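Local coordinates for protein flagellin (Burkholderia pseudomallei, PDB 4CFI) that probably polymerises, as flagellins do, into the bacterial flagellar filament, and is a target of the immune response, at residues N18-I23 against S52-I57; V28-G33 against T228-A233; S220-S225 against V235-A240. All coordinates share one frame; numbering follows the deposited sequence. Where two conformers were deposited one is given.

Contact 1: residues N18-I23 against S52-I57; sequences NSLQRI and SEVNRI
S19 and E53 meet because their first torsions point them into the same seam: OG of S19 stands beside its own backbone N (chi1 -78°), while CG of E53 lies anti to its backbone N (chi1 -177°) and the chain then bends at chi2. The hydroxyl oxygen thus rests against the methylene part of the glutamate, 3.4 Å from S19 OG to E53 CG. This is contact with the aliphatic stem; the hydroxyl makes its hydrogen bond with OE1 of Q50, about one turn earlier on helix 37-60. The carboxylate of E53 turns to its own helix, where R56 grips it side-on with two nitrogens, NE to OE1 and NH2 to OE2. R56 NH2 lies 2.9 Å from E53 OE2 in the salt bridge. Both nitrogens donate within the guanidinium plane yet reach the oxygens from above the carboxylate plane, a pairing that limits the rotation of the acid end. Next to this polar pair, V54 sends CG2 toward two neighbours of 18-23: it lies 4.0 Å from S19 CB, and L20 CD2 touches it more loosely at 4.4 Å. S19 and V54 are also the nearest CA pair, 6.7 Å from S19 CA to V54 CA, consistent with the small serine side chain. L16 also packs on V54, and L20 leans further onto I237, L241 and V244 of helix 227-257. The axes of the two short segments approach to 9.9 Å at a signed crossing angle of -163°, the near-antiparallel packing of a helical hairpin, here formed by helices 2-31 and 37-60 in the N-terminal helical region of bacterial flagellin.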
ATOM      1  N   ASN A  18      12.260   5.637 -10.957  1.00 11.09           N
ATOM      2  CA  ASN A  18      13.408   6.140 -10.197  1.00  9.95           C
ATOM      3  C   ASN A  18      12.945   6.905  -8.937  1.00  9.16           C
ATOM      4  O   ASN A  18      13.478   6.696  -7.842  1.00  9.96           O
ATOM      5  CB  ASN A  18      14.336   7.020 -11.067  1.00  9.95           C
ATOM      6  CG  ASN A  18      15.368   6.222 -11.893  1.00 11.94           C
ATOM      7  OD1 ASN A  18      16.466   5.966 -11.419  1.00 14.65           O
ATOM      8  ND2 ASN A  18      15.052   5.922 -13.142  1.00 13.17           N
ATOM      9  N   SER A  19      11.963   7.795  -9.088  1.00  8.05           N
ATOM     10  CA  SER A  19      11.509   8.615  -7.954  1.00  8.19           C
ATOM     11  C   SER A  19      10.736   7.795  -6.924  1.00  8.77           C
ATOM     12  O   SER A  19      10.883   8.019  -5.722  1.00  9.57           O
ATOM     13  CB  SER A  19      10.678   9.820  -8.399  1.00  8.44           C
ATOM     14  OG  SER A  19      11.517  10.867  -8.893  1.00  8.73           O
ATOM     15  N   LEU A  20       9.929   6.841  -7.384  1.00  9.45           N
ATOM     16  CA  LEU A  20       9.188   5.978  -6.453  1.00  8.78           C
ATOM     17  C   LEU A  20      10.144   5.059  -5.681  1.00  9.52           C
ATOM     18  O   LEU A  20       9.998   4.925  -4.458  1.00 11.44           O
ATOM     19  CB  LEU A  20       8.126   5.173  -7.198  1.00  9.16           C
ATOM     20  CG  LEU A  20       7.032   5.998  -7.886  1.00 10.13           C
ATOM     21  CD1 LEU A  20       6.178   5.118  -8.787  1.00 10.64           C
ATOM     22  CD2 LEU A  20       6.140   6.784  -6.934  1.00 10.82           C
ATOM     23  N   GLN A  21      11.117   4.459  -6.380  1.00 10.39           N
ATOM     24  CA  GLN A  21      12.142   3.612  -5.739  1.00 10.51           C
ATOM     25  C   GLN A  21      12.935   4.435  -4.705  1.00 11.38           C
ATOM     26  O   GLN A  21      13.334   3.901  -3.667  1.00 13.64           O
ATOM     27  CB  GLN A  21      13.078   2.921  -6.771  1.00 13.31           C
ATOM     28  CG  GLN A  21      12.358   1.788  -7.526  1.00 12.24           C
ATOM     29  CD  GLN A  21      13.151   1.019  -8.596  0.50 12.49           C
ATOM     30  OE1 GLN A  21      14.182   1.466  -9.116  1.00 18.43           O
ATOM     31  NE2 GLN A  21      12.621  -0.143  -8.972  1.00 12.56           N
ATOM     32  N   ARG A  22      13.135   5.726  -4.965  1.00 10.51           N
ATOM     33  CA  ARG A  22      13.852   6.606  -4.039  1.00 10.22           C
ATOM     34  C   ARG A  22      13.017   6.837  -2.784  1.00 10.57           C
ATOM     35  O   ARG A  22      13.538   6.781  -1.671  1.00 11.66           O
ATOM     36  CB  ARG A  22      14.204   7.940  -4.712  1.00  9.27           C
ATOM     37  CG  ARG A  22      14.962   8.900  -3.820  1.00  9.73           C
ATOM     38  CD  ARG A  22      16.395   8.452  -3.557  1.00 10.15           C
ATOM     39  NE  ARG A  22      17.089   9.426  -2.708  1.00 11.14           N
ATOM     40  CZ  ARG A  22      17.537  10.608  -3.123  1.00 10.35           C
ATOM     41  NH1 ARG A  22      17.426  10.975  -4.385  1.00  9.96           N
ATOM     42  NH2 ARG A  22      18.116  11.430  -2.272  1.00 11.12           N
ATOM     43  N   ILE A  23      11.720   7.102  -2.939  1.00 10.60           N
ATOM     44  CA  ILE A  23      10.851   7.304  -1.783  1.00 10.32           C
ATOM     45  C   ILE A  23      10.860   6.029  -0.904  1.00 11.22           C
ATOM     46  O   ILE A  23      10.890   6.142   0.342  1.00 12.74           O
ATOM     47  CB  ILE A  23       9.413   7.730  -2.175  1.00 10.18           C
ATOM     48  CG1 ILE A  23       9.452   9.102  -2.867  1.00 10.11           C
ATOM     49  CG2 ILE A  23       8.522   7.771  -0.943  1.00 11.39           C
ATOM     50  CD1 ILE A  23       8.142   9.532  -3.506  1.00 10.12           C
ATOM     51  N   SER A  52       7.674  16.177  -5.903  0.75  8.35           N
ATOM     52  CA  SER A  52       7.730  17.247  -6.900  0.75  8.57           C
ATOM     53  C   SER A  52       8.173  16.716  -8.271  0.75  7.90           C
ATOM     54  O   SER A  52       7.622  17.107  -9.308  0.75  7.65           O
ATOM     55  CB  SER A  52       8.663  18.385  -6.440  0.75  9.29           C
ATOM     56  OG  SER A  52       8.169  19.038  -5.281  0.75 12.36           O
ATOM     57  N   GLU A  53       9.146  15.814  -8.282  1.00  7.81           N
ATOM     58  CA  GLU A  53       9.599  15.214  -9.526  1.00  8.21           C
ATOM     59  C   GLU A  53       8.516  14.330 -10.145  1.00  7.57           C
ATOM     60  O   GLU A  53       8.334  14.383 -11.359  1.00  8.35           O
ATOM     61  CB  GLU A  53      10.935  14.482  -9.310  1.00  8.55           C
ATOM     62  CG  GLU A  53      11.552  13.861 -10.556  1.00  8.41           C
ATOM     63  CD  GLU A  53      12.016  14.832 -11.625  1.00 10.57           C
ATOM     64  OE1 GLU A  53      11.929  16.065 -11.498  1.00 11.93           O
ATOM     65  OE2 GLU A  53      12.502  14.312 -12.633  1.00 14.21           O
ATOM     66  N   VAL A  54       7.783  13.559  -9.335  1.00  7.88           N
ATOM     67  CA  VAL A  54       6.632  12.800  -9.829  1.00  7.74           C
ATOM     68  C   VAL A  54       5.634  13.729 -10.529  1.00  7.27           C
ATOM     69  O   VAL A  54       5.184  13.448 -11.641  1.00  8.03           O
ATOM     70  CB  VAL A  54       5.946  12.023  -8.680  1.00  8.38           C
ATOM     71  CG1 VAL A  54       4.608  11.450  -9.109  1.00  9.01           C
ATOM     72  CG2 VAL A  54       6.849  10.912  -8.165  1.00  9.79           C
ATOM     73  N   ASN A  55       5.288  14.841  -9.877  1.00  7.73           N
ATOM     74  CA  ASN A  55       4.346  15.783 -10.463  1.00  7.78           C
ATOM     75  C   ASN A  55       4.895  16.458 -11.717  1.00  7.31           C
ATOM     76  O   ASN A  55       4.107  16.757 -12.627  1.00  8.58           O
ATOM     77  CB  ASN A  55       3.870  16.833  -9.444  1.00  9.13           C
ATOM     78  CG  ASN A  55       2.928  16.265  -8.403  1.00  9.52           C
ATOM     79  OD1 ASN A  55       3.015  16.602  -7.208  1.00 12.74           O
ATOM     80  ND2 ASN A  55       2.030  15.431  -8.825  1.00  8.57           N
ATOM     81  N   ARG A  56       6.204  16.690 -11.778  1.00  7.11           N
ATOM     82  CA  ARG A  56       6.806  17.226 -12.997  1.00  7.34           C
ATOM     83  C   ARG A  56       6.700  16.231 -14.150  1.00  7.24           C
ATOM     84  O   ARG A  56       6.351  16.590 -15.278  1.00  8.06           O
ATOM     85  CB  ARG A  56       8.268  17.607 -12.780  1.00  7.76           C
ATOM     86  CG  ARG A  56       8.857  18.457 -13.902  1.00  8.35           C
ATOM     87  CD  ARG A  56      10.388  18.506 -13.890  1.00  9.54           C
ATOM     88  NE  ARG A  56      10.964  17.177 -14.020  1.00  9.84           N
ATOM     89  CZ  ARG A  56      10.961  16.463 -15.138  1.00 10.97           C
ATOM     90  NH1 ARG A  56      10.493  16.960 -16.285  1.00 10.56           N
ATOM     91  NH2 ARG A  56      11.441  15.231 -15.123  1.00 11.73           N
ATOM     92  N   ILE A  57       7.030  14.978 -13.877  1.00  7.55           N
ATOM     93  CA  ILE A  57       6.954  13.959 -14.919  1.00  8.22           C
ATOM     94  C   ILE A  57       5.510  13.866 -15.447  1.00  7.89           C
ATOM     95  O   ILE A  57       5.269  13.793 -16.665  1.00  8.20           O
ATOM     96  CB  ILE A  57       7.467  12.598 -14.388  1.00  8.81           C
ATOM     97  CG1 ILE A  57       8.968  12.675 -14.046  1.00  9.41           C
ATOM     98  CG2 ILE A  57       7.153  11.489 -15.374  1.00  9.37           C
ATOM     99  CD1 ILE A  57       9.406  11.638 -13.022  1.00 10.11           C
TER

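Contact 2: residues V28-G33 against T228-A233; sequences VQASNG and TGAYQA
S31 and A230 bring the two backbones together, their CA atoms 6.0 Å apart. Segment 228-233 is regular helix throughout, near the start of helix 227-257, whereas 28-33 carries the last part of helix 2-31 into a loop. At S31 the phi angle has moved to -107° with psi near zero, and the backbone N of S31 reaches V28 O, three residues back, at 3.1 Å. Across the contact S31 CB touches both A230 CB, at 3.9 Å, and Y231 CE1, at 3.8 Å, the latter obliquely. The methyl of A30 meets the methyl of A230, 4.3 Å from A30 CB to A230 CB, so short side chains fill the centre of the interface. Y231 reaches S31 with ring atom CE1, its CG standing beside its own backbone N (chi1 -67°). The polar groups look elsewhere: S31 OG turns back to its own helix, with A27 O as partner, and Y231 OH pairs with NE2 of Q227. That same Q227 nitrogen also bonds to S31 O, linking S31 to the first turn of helix 227-257. M234 packs on V28 and S31, and L43 of helix 37-60 covers A30. No hydrogen bond links the two segments; direct contact between them is made chiefly by carbon atoms, while Q227 adds a polar link from just outside.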
ATOM      1  N   VAL A  28      12.310   3.426   4.241  1.00 13.58           N
ATOM      2  CA  VAL A  28      13.058   2.396   4.970  1.00 15.47           C
ATOM      3  C   VAL A  28      14.004   3.065   5.969  1.00 15.48           C
ATOM      4  O   VAL A  28      14.039   2.700   7.144  1.00 18.98           O
ATOM      5  CB  VAL A  28      13.820   1.440   4.021  1.00 17.69           C
ATOM      6  CG1 VAL A  28      14.779   0.535   4.790  1.00 19.37           C
ATOM      7  CG2 VAL A  28      12.830   0.606   3.232  1.00 16.72           C
ATOM      8  N   GLN A  29      14.750   4.061   5.509  1.00 15.96           N
ATOM      9  CA  GLN A  29      15.677   4.794   6.373  1.00 17.29           C
ATOM     10  C   GLN A  29      14.959   5.427   7.568  1.00 16.97           C
ATOM     11  O   GLN A  29      15.476   5.433   8.692  1.00 23.17           O
ATOM     12  CB  GLN A  29      16.408   5.876   5.575  1.00 19.27           C
ATOM     13  CG  GLN A  29      17.623   6.429   6.304  1.00 22.33           C
ATOM     14  CD  GLN A  29      18.409   7.497   5.545  1.00 25.47           C
ATOM     15  OE1 GLN A  29      19.257   8.165   6.140  0.50 26.65           O
ATOM     16  NE2 GLN A  29      18.140   7.671   4.249  1.00 24.17           N
ATOM     17  N   ALA A  30      13.764   5.956   7.331  1.00 13.00           N
ATOM     18  CA  ALA A  30      13.019   6.666   8.355  1.00 13.13           C
ATOM     19  C   ALA A  30      12.367   5.730   9.369  1.00 15.87           C
ATOM     20  O   ALA A  30      11.930   6.167  10.418  1.00 18.78           O
ATOM     21  CB  ALA A  30      11.954   7.538   7.720  1.00 13.30           C
ATOM     22  N   SER A  31      12.277   4.447   9.046  1.00 18.47           N
ATOM     23  CA  SER A  31      11.536   3.535   9.901  1.00 21.41           C
ATOM     24  C   SER A  31      12.423   2.579  10.707  1.00 20.59           C
ATOM     25  O   SER A  31      11.913   1.768  11.474  1.00 22.74           O
ATOM     26  CB  SER A  31      10.526   2.761   9.056  1.00 24.02           C
ATOM     27  OG  SER A  31      11.191   1.895   8.168  1.00 27.92           O
ATOM     28  N   ASN A  32      13.740   2.706  10.576  1.00 20.70           N
ATOM     29  CA  ASN A  32      14.673   1.717  11.154  1.00 26.90           C
ATOM     30  C   ASN A  32      14.886   1.826  12.670  1.00 28.32           C
ATOM     31  O   ASN A  32      15.125   0.818  13.342  1.00 31.89           O
ATOM     32  CB  ASN A  32      16.025   1.757  10.419  1.00 30.06           C
ATOM     33  CG  ASN A  32      15.994   1.045   9.061  1.00 33.48           C
ATOM     34  OD1 ASN A  32      16.860   1.282   8.216  1.00 38.06           O
ATOM     35  ND2 ASN A  32      15.009   0.170   8.849  1.00 33.45           N
ATOM     36  N   GLY A  33      14.798   3.033  13.210  1.00 28.00           N
ATOM     37  CA  GLY A  33      14.950   3.223  14.653  1.00 29.98           C
ATOM     38  C   GLY A  33      14.475   4.607  14.995  1.00 29.64           C
ATOM     39  O   GLY A  33      13.997   5.317  14.100  1.00 29.46           O
ATOM     40  N   THR A 228       4.471   5.504  11.673  1.00 11.17           N
ATOM     41  CA  THR A 228       3.251   5.090  10.974  1.00 10.56           C
ATOM     42  C   THR A 228       3.257   5.639   9.552  1.00  9.98           C
ATOM     43  O   THR A 228       2.927   4.914   8.619  1.00 10.93           O
ATOM     44  CB  THR A 228       1.987   5.549  11.721  1.00 11.91           C
ATOM     45  OG1 THR A 228       1.927   4.853  12.973  1.00 13.84           O
ATOM     46  CG2 THR A 228       0.713   5.289  10.919  1.00 12.36           C
ATOM     47  N   GLY A 229       3.655   6.891   9.380  1.00 10.36           N
ATOM     48  CA  GLY A 229       3.697   7.494   8.055  1.00  9.69           C
ATOM     49  C   GLY A 229       4.701   6.838   7.134  1.00  9.81           C
ATOM     50  O   GLY A 229       4.454   6.689   5.944  1.00 10.64           O
ATOM     51  N   ALA A 230       5.839   6.432   7.678  1.00 10.08           N
ATOM     52  CA  ALA A 230       6.844   5.688   6.926  1.00 10.54           C
ATOM     53  C   ALA A 230       6.320   4.323   6.458  1.00 10.12           C
ATOM     54  O   ALA A 230       6.543   3.910   5.308  1.00 10.44           O
ATOM     55  CB  ALA A 230       8.123   5.539   7.739  1.00 10.90           C
ATOM     56  N   TYR A 231       5.638   3.611   7.358  1.00 10.04           N
ATOM     57  CA  TYR A 231       5.021   2.349   6.982  1.00 10.18           C
ATOM     58  C   TYR A 231       3.927   2.546   5.921  1.00  9.81           C
ATOM     59  O   TYR A 231       3.828   1.738   4.976  1.00 10.45           O
ATOM     60  CB  TYR A 231       4.450   1.630   8.201  1.00  9.96           C
ATOM     61  CG  TYR A 231       5.471   1.131   9.222  1.00 11.89           C
ATOM     62  CD1 TYR A 231       6.786   0.828   8.870  1.00 16.34           C
ATOM     63  CD2 TYR A 231       5.089   0.909  10.544  1.00 12.06           C
ATOM     64  CE1 TYR A 231       7.686   0.354   9.815  1.00 17.75           C
ATOM     65  CE2 TYR A 231       5.988   0.430  11.495  1.00 15.39           C
ATOM     66  CZ  TYR A 231       7.277   0.143  11.123  1.00 17.30           C
ATOM     67  OH  TYR A 231       8.172  -0.316  12.077  1.00 22.29           O
ATOM     68  N   GLN A 232       3.108   3.590   6.062  1.00  9.74           N
ATOM     69  CA  GLN A 232       2.121   3.897   5.027  1.00  9.66           C
ATOM     70  C   GLN A 232       2.799   4.153   3.683  1.00  9.77           C
ATOM     71  O   GLN A 232       2.296   3.707   2.649  1.00 10.11           O
ATOM     72  CB  GLN A 232       1.305   5.122   5.420  1.00  9.50           C
ATOM     73  CG  GLN A 232       0.291   4.871   6.524  1.00 10.04           C
ATOM     74  CD  GLN A 232      -0.364   6.162   6.983  1.00 10.04           C
ATOM     75  OE1 GLN A 232       0.331   7.103   7.377  1.00 11.30           O
ATOM     76  NE2 GLN A 232      -1.694   6.220   6.947  1.00 10.86           N
ATOM     77  N   ALA A 233       3.939   4.852   3.706  1.00  9.59           N
ATOM     78  CA  ALA A 233       4.669   5.150   2.467  1.00  9.59           C
ATOM     79  C   ALA A 233       5.193   3.891   1.789  1.00  9.90           C
ATOM     80  O   ALA A 233       5.172   3.798   0.563  1.00 11.05           O
ATOM     81  CB  ALA A 233       5.806   6.129   2.717  1.00  9.86           C
TER

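Contact 3: residues S220-S225 against V235-A240; sequences SNLDIS and VSIDNA
L222 packs the loop that leads into helix 227-257 back against later turns of that same helix, within the helical part of flagellin; just after it, D223 to S225 form an Asx turn. The CB of L222 points toward 235-240, and CG continues the approach from beside the backbone N (chi1 -65°), where the side chain forks over S236. The CD2 branch comes down on the serine methylene, with L222 CD2 3.7 Å from S236 CB, and also passes 3.9 Å from S236 OG. The other methyl, L222 CD1, lies beside the same serine, 4.0 Å from S236 OG, and also meets I237 CD1 at 4.2 Å. One leucine fork therefore spans a serine and the tip of an isoleucine. S236 OG lies anti to its backbone N and, although touched by both leucine methyls, is a well-supplied polar atom: its hydrogen bonds run to Q217 O and to the backbone N of G103. The buried hydroxyl thus joins helix 227-257 to two loops beside the apolar fork. I237 carries the packing onward to L20 and I23 of helix 2-31. The loop around L222 is held from another quarter by Q44 of helix 37-60, whose NE2 bonds to L222 O and whose OE1 bonds to I224 N. In the Asx turn, D223 OD1 accepts the backbone N-H of S225, with S225 N 2.9 Å away and nearly along the C-O axis of OD1. The same oxygen also takes the hydroxyl of that residue, S225 OG lying 2.7 Å from D223 OD1 on the syn side, 21° out of the carboxylate plane.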
ATOM      1  N   SER A 220       1.026  11.754  -3.241  1.00 10.40           N
ATOM      2  CA  SER A 220       0.945  13.185  -2.940  1.00 10.80           C
ATOM      3  C   SER A 220       1.004  13.524  -1.462  1.00 10.55           C
ATOM      4  O   SER A 220       1.605  14.529  -1.088  1.00 12.41           O
ATOM      5  CB  SER A 220      -0.341  13.772  -3.534  1.00 12.02           C
ATOM      6  OG  SER A 220      -1.499  13.149  -3.000  1.00 11.59           O
ATOM      7  N   ASN A 221       0.382  12.692  -0.623  1.00 11.02           N
ATOM      8  CA  ASN A 221       0.228  12.998   0.794  1.00 11.38           C
ATOM      9  C   ASN A 221       1.060  12.106   1.716  1.00 10.24           C
ATOM     10  O   ASN A 221       0.777  12.042   2.917  1.00 11.92           O
ATOM     11  CB  ASN A 221      -1.260  12.981   1.195  1.00 12.32           C
ATOM     12  CG  ASN A 221      -2.016  14.223   0.721  1.00 14.95           C
ATOM     13  OD1 ASN A 221      -3.138  14.128   0.235  1.00 19.51           O
ATOM     14  ND2 ASN A 221      -1.416  15.395   0.885  1.00 21.78           N
ATOM     15  N   LEU A 222       2.120  11.474   1.194  1.00  9.69           N
ATOM     16  CA  LEU A 222       3.020  10.703   2.035  1.00 10.24           C
ATOM     17  C   LEU A 222       3.878  11.588   2.919  1.00  9.51           C
ATOM     18  O   LEU A 222       4.376  12.635   2.500  1.00 10.71           O
ATOM     19  CB  LEU A 222       3.912   9.807   1.192  1.00  9.70           C
ATOM     20  CG  LEU A 222       3.148   8.714   0.426  1.00 11.02           C
ATOM     21  CD1 LEU A 222       4.112   7.918  -0.430  1.00 11.87           C
ATOM     22  CD2 LEU A 222       2.377   7.807   1.385  1.00 11.81           C
ATOM     23  N   ASP A 223       4.060  11.135   4.155  1.00 10.21           N
ATOM     24  CA  ASP A 223       4.921  11.831   5.108  1.00 10.65           C
ATOM     25  C   ASP A 223       5.602  10.778   5.971  1.00  9.93           C
ATOM     26  O   ASP A 223       4.922  10.038   6.689  1.00 10.46           O
ATOM     27  CB  ASP A 223       4.101  12.842   5.925  1.00 11.96           C
ATOM     28  CG  ASP A 223       4.949  13.654   6.870  1.00 14.32           C
ATOM     29  OD1 ASP A 223       5.826  13.073   7.479  1.00 18.00           O
ATOM     30  OD2 ASP A 223       4.748  14.878   6.987  1.00 20.55           O
ATOM     31  N   ILE A 224       6.929  10.714   5.878  1.00  9.96           N
ATOM     32  CA  ILE A 224       7.714   9.660   6.539  1.00  9.89           C
ATOM     33  C   ILE A 224       8.332  10.120   7.857  1.00 10.19           C
ATOM     34  O   ILE A 224       9.157   9.423   8.429  1.00 11.38           O
ATOM     35  CB  ILE A 224       8.793   9.042   5.599  1.00 10.62           C
ATOM     36  CG1 ILE A 224       9.893  10.060   5.249  1.00 11.41           C
ATOM     37  CG2 ILE A 224       8.111   8.491   4.351  1.00 10.41           C
ATOM     38  CD1 ILE A 224      11.083   9.459   4.531  1.00 11.14           C
ATOM     39  N   SER A 225       7.899  11.279   8.346  1.00 11.03           N
ATOM     40  CA  SER A 225       8.467  11.859   9.546  1.00 11.42           C
ATOM     41  C   SER A 225       7.936  11.215  10.823  1.00 11.92           C
ATOM     42  O   SER A 225       8.367  11.604  11.905  1.00 15.05           O
ATOM     43  CB  SER A 225       8.237  13.384   9.580  1.00 12.62           C
ATOM     44  OG  SER A 225       6.896  13.718   9.839  1.00 16.03           O
ATOM     45  N   VAL A 235       3.843   0.866   1.790  1.00 10.05           N
ATOM     46  CA  VAL A 235       2.692   0.246   1.127  1.00 10.35           C
ATOM     47  C   VAL A 235       2.282   1.059  -0.088  1.00  9.74           C
ATOM     48  O   VAL A 235       2.055   0.508  -1.163  1.00 10.56           O
ATOM     49  CB  VAL A 235       1.459   0.167   2.076  1.00 13.62           C
ATOM     50  CG1 VAL A 235       0.185  -0.244   1.328  1.00 13.47           C
ATOM     51  CG2 VAL A 235       1.744  -0.743   3.257  1.00 14.74           C
ATOM     52  N   SER A 236       2.167   2.367   0.082  1.00 10.23           N
ATOM     53  CA  SER A 236       1.743   3.234  -1.005  1.00 10.15           C
ATOM     54  C   SER A 236       2.681   3.145  -2.194  1.00 10.13           C
ATOM     55  O   SER A 236       2.218   3.081  -3.342  1.00 10.09           O
ATOM     56  CB  SER A 236       1.650   4.678  -0.520  1.00 10.47           C
ATOM     57  OG  SER A 236       1.056   5.522  -1.499  1.00 10.76           O
ATOM     58  N   ILE A 237       3.994   3.154  -1.948  1.00 10.32           N
ATOM     59  CA  ILE A 237       4.970   3.042  -3.028  1.00 10.28           C
ATOM     60  C   ILE A 237       4.918   1.663  -3.690  1.00 10.58           C
ATOM     61  O   ILE A 237       5.030   1.564  -4.917  1.00 10.83           O
ATOM     62  CB  ILE A 237       6.400   3.367  -2.536  1.00 10.33           C
ATOM     63  CG1 ILE A 237       6.512   4.857  -2.151  1.00 11.14           C
ATOM     64  CG2 ILE A 237       7.449   2.966  -3.577  1.00 11.45           C
ATOM     65  CD1 ILE A 237       6.359   5.802  -3.319  1.00 10.96           C
ATOM     66  N   ASP A 238       4.773   0.593  -2.904  1.00 10.51           N
ATOM     67  CA  ASP A 238       4.596  -0.723  -3.513  1.00  9.60           C
ATOM     68  C   ASP A 238       3.426  -0.691  -4.524  1.00  8.87           C
ATOM     69  O   ASP A 238       3.525  -1.218  -5.642  1.00  9.79           O
ATOM     70  CB  ASP A 238       4.364  -1.813  -2.450  1.00 10.33           C
ATOM     71  CG  ASP A 238       5.631  -2.229  -1.710  1.00 12.33           C
ATOM     72  OD1 ASP A 238       6.756  -1.896  -2.142  1.00 15.17           O
ATOM     73  OD2 ASP A 238       5.466  -2.913  -0.679  1.00 14.43           O
ATOM     74  N   ASN A 239       2.322  -0.064  -4.128  1.00  8.40           N
ATOM     75  CA  ASN A 239       1.148   0.028  -4.988  1.00  7.82           C
ATOM     76  C   ASN A 239       1.375   0.914  -6.200  1.00  7.73           C
ATOM     77  O   ASN A 239       0.953   0.583  -7.299  1.00  8.21           O
ATOM     78  CB  ASN A 239      -0.056   0.499  -4.179  1.00  8.05           C
ATOM     79  CG  ASN A 239      -0.529  -0.555  -3.194  1.00  8.62           C
ATOM     80  OD1 ASN A 239      -0.028  -1.690  -3.176  1.00  9.62           O
ATOM     81  ND2 ASN A 239      -1.475  -0.198  -2.373  1.00  8.21           N
ATOM     82  N   ALA A 240       2.028   2.050  -6.003  1.00  8.27           N
ATOM     83  CA  ALA A 240       2.338   2.945  -7.118  1.00  8.04           C
ATOM     84  C   ALA A 240       3.255   2.258  -8.133  1.00  8.00           C
ATOM     85  O   ALA A 240       3.053   2.383  -9.341  1.00  8.30           O
ATOM     86  CB  ALA A 240       2.968   4.228  -6.606  1.00  8.61           C
TER

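How the contacts relate
The three contacts share one helical core, in which helix 227-257 lies against helix 2-31 and the loop 220-225 fills in beside both. Contacts 1 and 2 both use helix 2-31, but their centres are about 18 Å apart and they do not touch. Contact 3 bridges them, its centre about 11 Å from that of contact 1 and 10 Å from that of contact 2. Toward contact 1, I23 CG2 packs 3.7 Å from I237 CG1. Toward contact 2, A233 CB lies 3.7 Å from I224 CG2, and A30 CB is 3.4 Å from I224 O. Residues far apart in sequence thus form continuous packing.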